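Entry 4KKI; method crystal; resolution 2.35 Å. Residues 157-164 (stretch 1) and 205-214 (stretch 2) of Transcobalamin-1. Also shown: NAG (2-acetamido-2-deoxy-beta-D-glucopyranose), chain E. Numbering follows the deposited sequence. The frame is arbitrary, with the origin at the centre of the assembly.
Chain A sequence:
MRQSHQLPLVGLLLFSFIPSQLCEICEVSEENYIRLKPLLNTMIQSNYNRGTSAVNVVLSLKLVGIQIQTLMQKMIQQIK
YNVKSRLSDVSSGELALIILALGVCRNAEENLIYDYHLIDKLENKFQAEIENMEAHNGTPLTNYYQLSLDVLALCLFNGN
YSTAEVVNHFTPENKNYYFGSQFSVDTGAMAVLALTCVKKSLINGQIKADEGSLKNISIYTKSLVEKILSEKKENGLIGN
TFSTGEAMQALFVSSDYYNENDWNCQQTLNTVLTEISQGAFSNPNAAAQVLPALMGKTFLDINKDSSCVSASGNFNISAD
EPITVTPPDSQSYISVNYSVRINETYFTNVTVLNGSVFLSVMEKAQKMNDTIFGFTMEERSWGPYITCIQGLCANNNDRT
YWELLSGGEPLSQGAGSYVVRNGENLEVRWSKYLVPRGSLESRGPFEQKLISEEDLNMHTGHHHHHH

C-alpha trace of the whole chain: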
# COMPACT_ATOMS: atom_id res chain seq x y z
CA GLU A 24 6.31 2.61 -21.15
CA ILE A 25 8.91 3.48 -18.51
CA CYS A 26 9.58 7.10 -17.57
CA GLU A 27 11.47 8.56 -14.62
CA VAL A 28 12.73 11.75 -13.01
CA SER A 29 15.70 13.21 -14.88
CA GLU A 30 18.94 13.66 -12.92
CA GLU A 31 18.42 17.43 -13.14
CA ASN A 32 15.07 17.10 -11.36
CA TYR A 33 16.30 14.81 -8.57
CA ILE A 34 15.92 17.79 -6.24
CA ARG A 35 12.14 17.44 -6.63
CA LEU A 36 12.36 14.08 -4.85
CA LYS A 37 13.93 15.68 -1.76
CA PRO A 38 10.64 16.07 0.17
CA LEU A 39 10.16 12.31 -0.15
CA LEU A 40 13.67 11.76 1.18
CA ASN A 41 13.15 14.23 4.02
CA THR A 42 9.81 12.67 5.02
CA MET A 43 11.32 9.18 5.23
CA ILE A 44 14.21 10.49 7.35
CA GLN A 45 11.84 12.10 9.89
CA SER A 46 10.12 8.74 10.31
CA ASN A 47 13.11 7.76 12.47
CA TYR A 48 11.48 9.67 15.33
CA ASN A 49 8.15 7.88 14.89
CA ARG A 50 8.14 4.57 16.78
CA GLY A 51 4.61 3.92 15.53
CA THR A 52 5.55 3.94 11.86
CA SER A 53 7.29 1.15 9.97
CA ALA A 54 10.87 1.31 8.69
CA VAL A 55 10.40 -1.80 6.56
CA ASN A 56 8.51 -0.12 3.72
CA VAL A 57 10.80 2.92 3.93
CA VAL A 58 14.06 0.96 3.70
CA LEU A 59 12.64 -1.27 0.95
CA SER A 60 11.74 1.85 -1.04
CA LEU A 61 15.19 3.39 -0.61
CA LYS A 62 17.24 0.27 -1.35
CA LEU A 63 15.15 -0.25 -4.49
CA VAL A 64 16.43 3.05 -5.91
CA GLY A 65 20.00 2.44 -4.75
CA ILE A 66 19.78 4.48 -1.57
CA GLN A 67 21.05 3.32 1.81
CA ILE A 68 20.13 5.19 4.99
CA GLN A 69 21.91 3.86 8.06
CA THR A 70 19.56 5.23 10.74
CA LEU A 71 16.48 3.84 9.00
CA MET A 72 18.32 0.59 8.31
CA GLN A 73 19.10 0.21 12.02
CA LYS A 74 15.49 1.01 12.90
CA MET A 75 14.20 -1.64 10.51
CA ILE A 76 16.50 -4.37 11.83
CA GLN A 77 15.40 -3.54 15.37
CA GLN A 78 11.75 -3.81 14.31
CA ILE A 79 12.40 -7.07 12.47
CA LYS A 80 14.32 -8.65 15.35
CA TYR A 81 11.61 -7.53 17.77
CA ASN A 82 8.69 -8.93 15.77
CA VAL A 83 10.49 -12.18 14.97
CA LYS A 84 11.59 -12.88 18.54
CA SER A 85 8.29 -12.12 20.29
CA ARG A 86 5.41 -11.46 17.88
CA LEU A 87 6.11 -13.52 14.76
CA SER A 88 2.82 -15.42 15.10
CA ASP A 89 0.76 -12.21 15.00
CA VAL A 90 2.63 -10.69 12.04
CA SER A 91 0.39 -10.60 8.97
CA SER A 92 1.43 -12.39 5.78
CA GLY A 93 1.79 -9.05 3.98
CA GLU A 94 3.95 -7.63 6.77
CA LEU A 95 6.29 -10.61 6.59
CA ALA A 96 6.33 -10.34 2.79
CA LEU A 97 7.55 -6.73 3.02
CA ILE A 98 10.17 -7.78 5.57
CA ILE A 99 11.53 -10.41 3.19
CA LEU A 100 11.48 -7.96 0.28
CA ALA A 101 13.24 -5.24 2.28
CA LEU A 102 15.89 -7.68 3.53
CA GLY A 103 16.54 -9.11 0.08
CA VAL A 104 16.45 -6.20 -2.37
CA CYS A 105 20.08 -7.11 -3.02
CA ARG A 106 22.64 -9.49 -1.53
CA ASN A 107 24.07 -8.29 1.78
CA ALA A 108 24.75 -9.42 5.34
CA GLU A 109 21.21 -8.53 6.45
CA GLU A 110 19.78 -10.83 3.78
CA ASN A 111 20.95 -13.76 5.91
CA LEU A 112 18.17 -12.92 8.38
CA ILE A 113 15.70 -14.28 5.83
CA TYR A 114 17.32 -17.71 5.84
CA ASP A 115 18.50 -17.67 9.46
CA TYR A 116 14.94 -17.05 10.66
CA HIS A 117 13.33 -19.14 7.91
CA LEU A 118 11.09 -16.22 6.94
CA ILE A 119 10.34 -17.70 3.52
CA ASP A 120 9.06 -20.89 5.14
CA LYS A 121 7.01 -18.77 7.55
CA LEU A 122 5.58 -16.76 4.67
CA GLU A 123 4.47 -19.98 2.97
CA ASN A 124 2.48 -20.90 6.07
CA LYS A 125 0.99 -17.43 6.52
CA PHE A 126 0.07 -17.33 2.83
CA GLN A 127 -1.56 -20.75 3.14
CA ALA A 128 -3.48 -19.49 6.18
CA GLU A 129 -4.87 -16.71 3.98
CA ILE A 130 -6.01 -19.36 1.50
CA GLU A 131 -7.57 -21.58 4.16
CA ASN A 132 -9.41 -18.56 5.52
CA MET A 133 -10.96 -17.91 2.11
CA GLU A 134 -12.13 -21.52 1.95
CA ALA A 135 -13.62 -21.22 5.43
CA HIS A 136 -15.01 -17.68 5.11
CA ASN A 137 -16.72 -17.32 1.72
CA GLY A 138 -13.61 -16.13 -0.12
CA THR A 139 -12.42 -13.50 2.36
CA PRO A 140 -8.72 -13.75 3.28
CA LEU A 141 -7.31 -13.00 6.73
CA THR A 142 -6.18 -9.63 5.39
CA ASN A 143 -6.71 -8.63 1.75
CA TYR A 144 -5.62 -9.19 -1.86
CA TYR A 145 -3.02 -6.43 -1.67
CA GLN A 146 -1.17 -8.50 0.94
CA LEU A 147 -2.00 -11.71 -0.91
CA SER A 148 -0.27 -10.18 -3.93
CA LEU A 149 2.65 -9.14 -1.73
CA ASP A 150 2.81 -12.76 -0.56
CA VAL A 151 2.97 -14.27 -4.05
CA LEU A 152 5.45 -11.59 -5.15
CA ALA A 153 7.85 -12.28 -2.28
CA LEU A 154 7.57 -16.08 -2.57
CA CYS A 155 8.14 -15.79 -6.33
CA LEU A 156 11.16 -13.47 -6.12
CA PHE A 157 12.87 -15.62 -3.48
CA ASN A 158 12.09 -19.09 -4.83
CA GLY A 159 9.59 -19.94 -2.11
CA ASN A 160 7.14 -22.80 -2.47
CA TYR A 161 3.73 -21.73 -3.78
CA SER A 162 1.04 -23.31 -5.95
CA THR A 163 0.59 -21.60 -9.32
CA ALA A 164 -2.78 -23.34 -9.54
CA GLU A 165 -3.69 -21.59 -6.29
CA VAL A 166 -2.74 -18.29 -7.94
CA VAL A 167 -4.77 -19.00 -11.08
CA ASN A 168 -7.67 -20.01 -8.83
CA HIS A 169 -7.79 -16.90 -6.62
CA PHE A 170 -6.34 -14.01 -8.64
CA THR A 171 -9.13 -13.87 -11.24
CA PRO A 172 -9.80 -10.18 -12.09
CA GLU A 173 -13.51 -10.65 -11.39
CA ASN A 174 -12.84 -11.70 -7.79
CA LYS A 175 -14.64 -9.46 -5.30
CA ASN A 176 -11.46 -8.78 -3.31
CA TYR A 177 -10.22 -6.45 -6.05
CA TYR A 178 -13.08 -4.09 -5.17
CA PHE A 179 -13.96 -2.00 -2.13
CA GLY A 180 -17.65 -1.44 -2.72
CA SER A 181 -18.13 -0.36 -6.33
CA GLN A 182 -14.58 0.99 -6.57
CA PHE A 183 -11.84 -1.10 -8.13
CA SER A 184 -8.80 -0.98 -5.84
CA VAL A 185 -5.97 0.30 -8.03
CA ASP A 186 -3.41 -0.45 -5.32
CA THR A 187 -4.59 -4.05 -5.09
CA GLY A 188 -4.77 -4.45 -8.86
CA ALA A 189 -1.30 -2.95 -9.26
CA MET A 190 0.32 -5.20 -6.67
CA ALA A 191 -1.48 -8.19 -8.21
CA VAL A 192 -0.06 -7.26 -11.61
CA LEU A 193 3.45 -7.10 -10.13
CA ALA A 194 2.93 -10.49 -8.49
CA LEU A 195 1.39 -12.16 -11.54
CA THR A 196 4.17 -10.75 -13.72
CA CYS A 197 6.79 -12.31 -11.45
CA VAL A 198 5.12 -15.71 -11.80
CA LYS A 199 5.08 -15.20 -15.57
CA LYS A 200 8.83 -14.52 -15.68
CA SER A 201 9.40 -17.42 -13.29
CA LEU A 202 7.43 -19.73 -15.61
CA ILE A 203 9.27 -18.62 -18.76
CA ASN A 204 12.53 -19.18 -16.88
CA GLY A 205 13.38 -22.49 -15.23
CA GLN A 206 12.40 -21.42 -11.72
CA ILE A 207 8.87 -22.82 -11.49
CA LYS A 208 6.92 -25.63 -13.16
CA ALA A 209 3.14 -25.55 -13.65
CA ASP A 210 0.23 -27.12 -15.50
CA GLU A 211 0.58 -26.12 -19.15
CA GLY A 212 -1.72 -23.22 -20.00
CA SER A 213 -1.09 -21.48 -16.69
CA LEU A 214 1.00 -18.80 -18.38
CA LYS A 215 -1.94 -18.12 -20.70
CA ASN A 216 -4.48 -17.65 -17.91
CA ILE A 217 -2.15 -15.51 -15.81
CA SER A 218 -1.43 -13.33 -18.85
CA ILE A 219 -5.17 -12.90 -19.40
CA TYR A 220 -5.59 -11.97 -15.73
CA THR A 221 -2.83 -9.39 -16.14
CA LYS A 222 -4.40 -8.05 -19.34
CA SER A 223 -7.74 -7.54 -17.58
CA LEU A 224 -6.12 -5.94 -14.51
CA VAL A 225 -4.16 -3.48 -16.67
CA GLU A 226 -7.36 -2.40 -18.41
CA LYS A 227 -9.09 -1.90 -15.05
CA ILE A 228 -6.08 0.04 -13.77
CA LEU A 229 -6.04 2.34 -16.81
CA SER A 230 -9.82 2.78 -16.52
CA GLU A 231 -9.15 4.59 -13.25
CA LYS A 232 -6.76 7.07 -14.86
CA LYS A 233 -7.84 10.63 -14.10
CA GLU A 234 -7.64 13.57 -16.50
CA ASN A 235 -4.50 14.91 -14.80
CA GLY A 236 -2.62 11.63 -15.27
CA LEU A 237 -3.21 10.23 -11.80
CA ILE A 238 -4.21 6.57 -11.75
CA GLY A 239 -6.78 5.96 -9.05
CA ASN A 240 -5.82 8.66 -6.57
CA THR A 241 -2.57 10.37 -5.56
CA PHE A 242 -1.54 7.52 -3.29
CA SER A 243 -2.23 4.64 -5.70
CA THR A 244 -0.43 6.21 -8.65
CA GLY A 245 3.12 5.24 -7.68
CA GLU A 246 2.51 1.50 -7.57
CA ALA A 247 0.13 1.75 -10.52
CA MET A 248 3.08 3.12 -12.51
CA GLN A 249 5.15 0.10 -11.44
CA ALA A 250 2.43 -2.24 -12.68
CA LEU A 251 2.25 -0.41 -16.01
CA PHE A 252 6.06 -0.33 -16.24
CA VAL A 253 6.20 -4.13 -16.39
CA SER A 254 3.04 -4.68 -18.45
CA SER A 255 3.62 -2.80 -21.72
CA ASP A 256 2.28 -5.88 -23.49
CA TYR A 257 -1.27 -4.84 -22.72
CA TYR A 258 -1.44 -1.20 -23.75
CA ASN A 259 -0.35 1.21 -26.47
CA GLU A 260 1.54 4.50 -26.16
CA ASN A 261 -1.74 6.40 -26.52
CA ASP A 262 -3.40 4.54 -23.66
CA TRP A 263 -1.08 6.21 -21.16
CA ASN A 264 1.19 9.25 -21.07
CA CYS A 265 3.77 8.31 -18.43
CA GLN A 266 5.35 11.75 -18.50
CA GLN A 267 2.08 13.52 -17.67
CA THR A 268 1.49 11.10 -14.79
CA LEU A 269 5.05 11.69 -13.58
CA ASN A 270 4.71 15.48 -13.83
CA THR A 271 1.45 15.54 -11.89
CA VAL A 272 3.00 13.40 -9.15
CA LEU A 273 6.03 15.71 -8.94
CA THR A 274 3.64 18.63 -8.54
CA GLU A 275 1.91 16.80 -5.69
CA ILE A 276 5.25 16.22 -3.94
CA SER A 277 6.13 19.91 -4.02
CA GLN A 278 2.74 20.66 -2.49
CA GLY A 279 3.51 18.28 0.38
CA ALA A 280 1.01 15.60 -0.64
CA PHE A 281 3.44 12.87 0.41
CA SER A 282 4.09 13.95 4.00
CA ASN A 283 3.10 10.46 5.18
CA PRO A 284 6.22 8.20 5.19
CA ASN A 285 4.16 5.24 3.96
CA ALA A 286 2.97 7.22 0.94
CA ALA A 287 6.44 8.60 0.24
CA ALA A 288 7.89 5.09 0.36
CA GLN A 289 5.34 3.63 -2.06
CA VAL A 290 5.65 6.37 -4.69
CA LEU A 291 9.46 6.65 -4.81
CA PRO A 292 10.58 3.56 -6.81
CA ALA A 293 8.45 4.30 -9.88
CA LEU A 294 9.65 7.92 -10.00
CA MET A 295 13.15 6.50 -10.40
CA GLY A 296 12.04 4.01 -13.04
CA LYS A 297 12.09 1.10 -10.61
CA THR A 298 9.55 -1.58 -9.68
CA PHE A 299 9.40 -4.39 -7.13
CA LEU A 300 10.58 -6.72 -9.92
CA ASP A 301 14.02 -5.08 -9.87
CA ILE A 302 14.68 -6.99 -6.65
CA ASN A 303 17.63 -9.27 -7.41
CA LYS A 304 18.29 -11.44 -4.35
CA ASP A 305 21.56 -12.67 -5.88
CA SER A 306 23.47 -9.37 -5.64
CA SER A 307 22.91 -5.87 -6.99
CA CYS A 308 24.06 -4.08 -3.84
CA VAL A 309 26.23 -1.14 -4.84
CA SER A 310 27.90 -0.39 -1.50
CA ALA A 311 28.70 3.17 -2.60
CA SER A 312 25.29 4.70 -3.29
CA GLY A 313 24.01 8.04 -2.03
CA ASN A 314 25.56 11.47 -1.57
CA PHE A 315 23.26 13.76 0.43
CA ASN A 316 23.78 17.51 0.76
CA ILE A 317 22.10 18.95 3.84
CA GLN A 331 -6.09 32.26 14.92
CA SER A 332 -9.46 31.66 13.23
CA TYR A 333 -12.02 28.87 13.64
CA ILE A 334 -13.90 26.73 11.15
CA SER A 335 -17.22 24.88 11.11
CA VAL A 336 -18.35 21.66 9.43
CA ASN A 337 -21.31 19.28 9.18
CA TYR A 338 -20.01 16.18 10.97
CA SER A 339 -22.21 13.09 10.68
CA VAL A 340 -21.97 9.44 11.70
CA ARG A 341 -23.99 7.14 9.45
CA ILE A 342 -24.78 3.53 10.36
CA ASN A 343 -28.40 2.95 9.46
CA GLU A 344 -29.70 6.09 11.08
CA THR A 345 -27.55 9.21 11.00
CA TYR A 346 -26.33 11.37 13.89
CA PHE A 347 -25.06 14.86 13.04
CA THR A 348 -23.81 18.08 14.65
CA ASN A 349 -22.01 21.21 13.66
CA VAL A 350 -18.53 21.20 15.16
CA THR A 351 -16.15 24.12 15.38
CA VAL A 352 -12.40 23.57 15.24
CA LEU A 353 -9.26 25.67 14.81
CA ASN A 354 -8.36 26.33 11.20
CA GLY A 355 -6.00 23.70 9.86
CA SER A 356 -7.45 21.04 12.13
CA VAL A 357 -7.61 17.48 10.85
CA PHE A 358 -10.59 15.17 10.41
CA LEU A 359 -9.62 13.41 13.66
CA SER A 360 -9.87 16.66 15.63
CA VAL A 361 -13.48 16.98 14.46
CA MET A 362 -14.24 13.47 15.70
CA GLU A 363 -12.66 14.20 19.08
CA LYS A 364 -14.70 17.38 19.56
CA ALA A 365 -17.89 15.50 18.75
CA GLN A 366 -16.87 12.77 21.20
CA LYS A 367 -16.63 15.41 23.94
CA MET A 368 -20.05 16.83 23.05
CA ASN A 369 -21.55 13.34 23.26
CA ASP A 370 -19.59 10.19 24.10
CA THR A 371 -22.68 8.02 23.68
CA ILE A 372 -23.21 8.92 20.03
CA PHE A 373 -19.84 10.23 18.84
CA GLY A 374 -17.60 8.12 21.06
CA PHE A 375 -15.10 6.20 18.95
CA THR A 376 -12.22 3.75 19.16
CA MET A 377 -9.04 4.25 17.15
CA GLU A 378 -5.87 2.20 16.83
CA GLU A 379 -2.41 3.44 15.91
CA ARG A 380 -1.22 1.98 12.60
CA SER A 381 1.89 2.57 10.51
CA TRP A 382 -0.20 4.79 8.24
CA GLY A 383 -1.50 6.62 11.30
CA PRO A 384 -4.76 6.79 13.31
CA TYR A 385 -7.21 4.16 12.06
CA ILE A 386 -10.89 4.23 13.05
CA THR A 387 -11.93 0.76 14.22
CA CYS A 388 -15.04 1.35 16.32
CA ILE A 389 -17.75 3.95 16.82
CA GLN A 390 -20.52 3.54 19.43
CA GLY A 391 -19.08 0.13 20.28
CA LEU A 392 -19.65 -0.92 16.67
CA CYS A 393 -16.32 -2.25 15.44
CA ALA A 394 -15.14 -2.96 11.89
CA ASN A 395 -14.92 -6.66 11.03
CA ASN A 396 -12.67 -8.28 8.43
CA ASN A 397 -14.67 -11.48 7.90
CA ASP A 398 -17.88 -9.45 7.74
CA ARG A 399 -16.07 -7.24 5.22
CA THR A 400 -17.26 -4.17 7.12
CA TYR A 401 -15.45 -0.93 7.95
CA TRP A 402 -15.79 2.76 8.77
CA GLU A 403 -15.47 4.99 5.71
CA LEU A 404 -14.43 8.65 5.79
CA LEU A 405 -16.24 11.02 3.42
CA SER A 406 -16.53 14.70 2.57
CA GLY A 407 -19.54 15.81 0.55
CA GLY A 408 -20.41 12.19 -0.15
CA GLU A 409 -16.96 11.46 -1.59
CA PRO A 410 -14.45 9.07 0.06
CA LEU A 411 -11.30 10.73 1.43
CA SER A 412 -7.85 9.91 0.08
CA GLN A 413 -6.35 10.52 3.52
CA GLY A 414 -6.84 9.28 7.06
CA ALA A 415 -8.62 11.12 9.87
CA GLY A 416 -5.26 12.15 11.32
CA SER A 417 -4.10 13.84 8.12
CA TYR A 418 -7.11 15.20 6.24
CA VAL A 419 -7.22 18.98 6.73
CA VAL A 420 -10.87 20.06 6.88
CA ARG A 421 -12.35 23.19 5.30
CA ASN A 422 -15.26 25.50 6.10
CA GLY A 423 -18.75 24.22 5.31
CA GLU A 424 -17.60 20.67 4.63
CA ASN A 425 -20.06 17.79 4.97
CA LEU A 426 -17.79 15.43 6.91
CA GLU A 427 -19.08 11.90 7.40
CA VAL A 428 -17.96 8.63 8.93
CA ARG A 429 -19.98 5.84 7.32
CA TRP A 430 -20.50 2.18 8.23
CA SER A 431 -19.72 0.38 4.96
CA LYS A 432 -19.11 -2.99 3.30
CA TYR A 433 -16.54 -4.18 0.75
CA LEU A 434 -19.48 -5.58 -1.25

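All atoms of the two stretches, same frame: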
# COMPACT_ATOMS: atom_id res chain seq x y z
N PHE A 157 11.88 -14.95 -4.32
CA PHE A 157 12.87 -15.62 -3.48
C PHE A 157 12.75 -17.14 -3.51
O PHE A 157 13.17 -17.82 -2.58
CB PHE A 157 12.81 -15.08 -2.05
CG PHE A 157 13.19 -13.63 -1.94
CD1 PHE A 157 12.24 -12.64 -2.16
CD2 PHE A 157 14.49 -13.25 -1.65
CE1 PHE A 157 12.59 -11.30 -2.08
CE2 PHE A 157 14.84 -11.92 -1.56
CZ PHE A 157 13.89 -10.94 -1.78
N ASN A 158 12.18 -17.65 -4.59
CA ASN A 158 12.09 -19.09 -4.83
C ASN A 158 11.41 -19.86 -3.71
O ASN A 158 11.82 -20.97 -3.37
CB ASN A 158 13.48 -19.68 -5.11
CG ASN A 158 14.11 -19.10 -6.36
OD1 ASN A 158 15.13 -18.41 -6.28
ND2 ASN A 158 13.52 -19.39 -7.51
N GLY A 159 10.37 -19.27 -3.13
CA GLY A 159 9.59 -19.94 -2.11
C GLY A 159 8.62 -20.90 -2.75
O GLY A 159 8.35 -20.81 -3.95
N ASN A 160 8.07 -21.81 -1.95
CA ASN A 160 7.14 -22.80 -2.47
C ASN A 160 5.70 -22.29 -2.46
O ASN A 160 5.14 -22.00 -1.40
CB ASN A 160 7.25 -24.11 -1.70
CG ASN A 160 6.67 -25.30 -2.45
OD1 ASN A 160 5.58 -25.22 -3.02
ND2 ASN A 160 7.41 -26.40 -2.48
N TYR A 161 5.11 -22.17 -3.64
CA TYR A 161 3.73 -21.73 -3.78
C TYR A 161 3.08 -22.44 -4.96
O TYR A 161 3.75 -22.80 -5.92
CB TYR A 161 3.65 -20.21 -3.96
CG TYR A 161 4.33 -19.71 -5.21
CD1 TYR A 161 5.70 -19.46 -5.22
CD2 TYR A 161 3.62 -19.47 -6.38
CE1 TYR A 161 6.33 -19.00 -6.36
CE2 TYR A 161 4.24 -19.01 -7.52
CZ TYR A 161 5.60 -18.77 -7.50
OH TYR A 161 6.25 -18.31 -8.63
N SER A 162 1.77 -22.65 -4.88
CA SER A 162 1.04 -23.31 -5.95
C SER A 162 0.58 -22.29 -6.99
O SER A 162 -0.16 -21.37 -6.67
CB SER A 162 -0.16 -24.07 -5.40
OG SER A 162 -0.92 -24.64 -6.45
N THR A 163 1.02 -22.47 -8.23
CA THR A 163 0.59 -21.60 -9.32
C THR A 163 -0.89 -21.80 -9.59
O THR A 163 -1.59 -20.87 -9.98
CB THR A 163 1.38 -21.86 -10.61
OG1 THR A 163 1.18 -23.21 -11.03
CG2 THR A 163 2.87 -21.62 -10.38
N ALA A 164 -1.36 -23.03 -9.39
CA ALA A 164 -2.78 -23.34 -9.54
C ALA A 164 -3.60 -22.54 -8.54
O ALA A 164 -4.69 -22.06 -8.86
CB ALA A 164 -3.01 -24.83 -9.34
N GLY A 205 13.41 -21.12 -15.71
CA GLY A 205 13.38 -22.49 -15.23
C GLY A 205 13.06 -22.59 -13.75
O GLY A 205 13.19 -23.66 -13.15
N GLN A 206 12.62 -21.48 -13.16
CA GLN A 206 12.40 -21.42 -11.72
C GLN A 206 11.22 -22.26 -11.24
O GLN A 206 11.32 -22.95 -10.22
CB GLN A 206 12.22 -19.97 -11.26
CG GLN A 206 13.50 -19.28 -10.81
CD GLN A 206 14.44 -18.99 -11.96
OE1 GLN A 206 14.36 -17.93 -12.59
NE2 GLN A 206 15.35 -19.92 -12.24
N ILE A 207 10.10 -22.19 -11.95
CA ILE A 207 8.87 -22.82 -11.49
C ILE A 207 8.14 -23.60 -12.58
O ILE A 207 7.96 -23.10 -13.69
CB ILE A 207 7.92 -21.78 -10.85
CG1 ILE A 207 8.42 -21.38 -9.46
CG2 ILE A 207 6.50 -22.31 -10.76
CD1 ILE A 207 8.51 -22.55 -8.50
N LYS A 208 7.73 -24.82 -12.25
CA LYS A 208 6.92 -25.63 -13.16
C LYS A 208 5.44 -25.48 -12.83
O LYS A 208 5.07 -25.20 -11.69
CB LYS A 208 7.33 -27.10 -13.07
CG LYS A 208 8.79 -27.37 -13.39
CD LYS A 208 9.13 -28.84 -13.21
CE LYS A 208 10.60 -29.11 -13.51
NZ LYS A 208 10.95 -30.54 -13.30
N ALA A 209 4.59 -25.66 -13.84
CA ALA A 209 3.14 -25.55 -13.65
C ALA A 209 2.39 -26.32 -14.71
O ALA A 209 2.97 -26.75 -15.71
CB ALA A 209 2.72 -24.09 -13.66
N ASP A 210 1.09 -26.51 -14.50
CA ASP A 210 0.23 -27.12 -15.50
C ASP A 210 0.24 -26.24 -16.75
O ASP A 210 0.02 -25.03 -16.66
CB ASP A 210 -1.20 -27.27 -14.98
CG ASP A 210 -1.31 -28.30 -13.87
OD1 ASP A 210 -0.50 -29.25 -13.85
OD2 ASP A 210 -2.21 -28.16 -13.02
N GLU A 211 0.52 -26.85 -17.89
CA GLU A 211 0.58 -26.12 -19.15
C GLU A 211 -0.71 -25.36 -19.41
O GLU A 211 -1.81 -25.90 -19.25
CB GLU A 211 0.90 -27.07 -20.31
CG GLU A 211 2.22 -27.80 -20.16
CD GLU A 211 2.52 -28.73 -21.33
OE1 GLU A 211 2.50 -29.96 -21.13
OE2 GLU A 211 2.77 -28.22 -22.45
N GLY A 212 -0.58 -24.09 -19.80
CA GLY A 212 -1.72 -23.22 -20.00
C GLY A 212 -1.86 -22.22 -18.88
O GLY A 212 -2.69 -21.31 -18.95
N SER A 213 -1.06 -22.39 -17.83
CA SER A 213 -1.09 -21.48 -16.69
C SER A 213 -0.61 -20.10 -17.09
O SER A 213 -1.18 -19.09 -16.68
CB SER A 213 -0.23 -22.02 -15.54
OG SER A 213 -0.71 -23.27 -15.08
N LEU A 214 0.44 -20.06 -17.91
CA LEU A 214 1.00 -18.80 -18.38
C LEU A 214 -0.05 -18.01 -19.16
O LEU A 214 -0.12 -16.79 -19.05
CB LEU A 214 2.22 -19.05 -19.27
CG LEU A 214 2.92 -17.79 -19.81
CD1 LEU A 214 3.48 -16.95 -18.67
CD2 LEU A 214 4.02 -18.16 -20.79
C1 NAG E . -6.89 -21.80 -17.96
C2 NAG E . -6.93 -23.20 -17.35
C3 NAG E . -7.98 -24.09 -18.01
C4 NAG E . -9.30 -23.35 -18.18
C5 NAG E . -9.07 -22.00 -18.85
C6 NAG E . -10.37 -21.23 -19.04
C7 NAG E . -4.78 -23.87 -16.44
C8 NAG E . -3.55 -24.71 -16.62
N2 NAG E . -5.62 -23.81 -17.47
O3 NAG E . -8.19 -25.24 -17.23
O4 NAG E . -10.18 -24.12 -18.97
O5 NAG E . -8.18 -21.24 -18.06
O6 NAG E . -10.93 -20.94 -17.78
O7 NAG E . -4.98 -23.27 -15.38
O HOH W 1 0.12 -25.51 -11.96

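No direct hydrogen bond joins the two stretches. The 291 Å² they bury, summed over both sides, comes from van der Waals packing, supplemented by one bridging water. The backbones stay well apart: the closest CA pairs are Thr 163 with Ala 209, CA to CA 6.4 Å, and Asn 158 with Gln 206, CA to CA 7.3 Å. Side chains therefore fill the gap.

The apolar packing centres on Ile 207 and Thr 163, which lose the most area, 64 and 63 Å² respectively, and whose CA-to-CB bonds each point toward the opposing stretch. Thr 163 has chi1 at 61° (p), and its CG2 lies 3.7 Å from Ile 207 CG2, a normal methyl-methyl contact. Ile 207, with both chi angles in the m well, also meets Tyr 161. The CA-to-CB bond of that tyrosine points sideways, but with chi1 at 62° (p) its ring end comes nearer, so that Tyr 161 CZ is 4.3 Å and Tyr 161 OH 3.9 Å from Ile 207 CG1. The approach to the ring is oblique. A branched aliphatic side chain suits this position because it offers carbon to both partners. The CA-to-CB bond of Ala 209 also points toward the first stretch, and its CB comes within 3.2 Å of Thr 163 OG1; its single methyl is already in tight contact.

The polar link is indirect. Water 1 lies 2.7 Å from Thr 163 OG1 and 2.9 Å from Asp 210 N, accepting the proton of that backbone amide. Threonine is well suited here: its methyl packs against Ile 207 while its hydroxyl binds the water.

At the exposed end, Asn 158 ND2 approaches Gln 206 CG at 3.3 Å. This is a close contact between an amide nitrogen and an aliphatic carbon. The CA-to-CB bond of Asn 158 points sideways, but chi1 at -62° (m) brings its end nearer, while the CA-to-CB bond of Gln 206 points toward the first stretch, with chi1 at -92°, between wells.

The second stretch is itself braced by a type II turn from Asp 210 to Ser 213. Ser 213 N donates to Asp 210 O at 3.1 Å, and Ser 213 OG donates to the same Asp 210 O at a very short 2.5 Å. Gly 212 has phi/psi of 105/-8, where a CB would be jammed against the preceding carbonyl oxygen, so the backbone angles alone call for glycine. The NAG methyl packs beside this turn, with NAG C8 3.4 Å from Glu 211 O and 3.5 Å from Ser 213 OG.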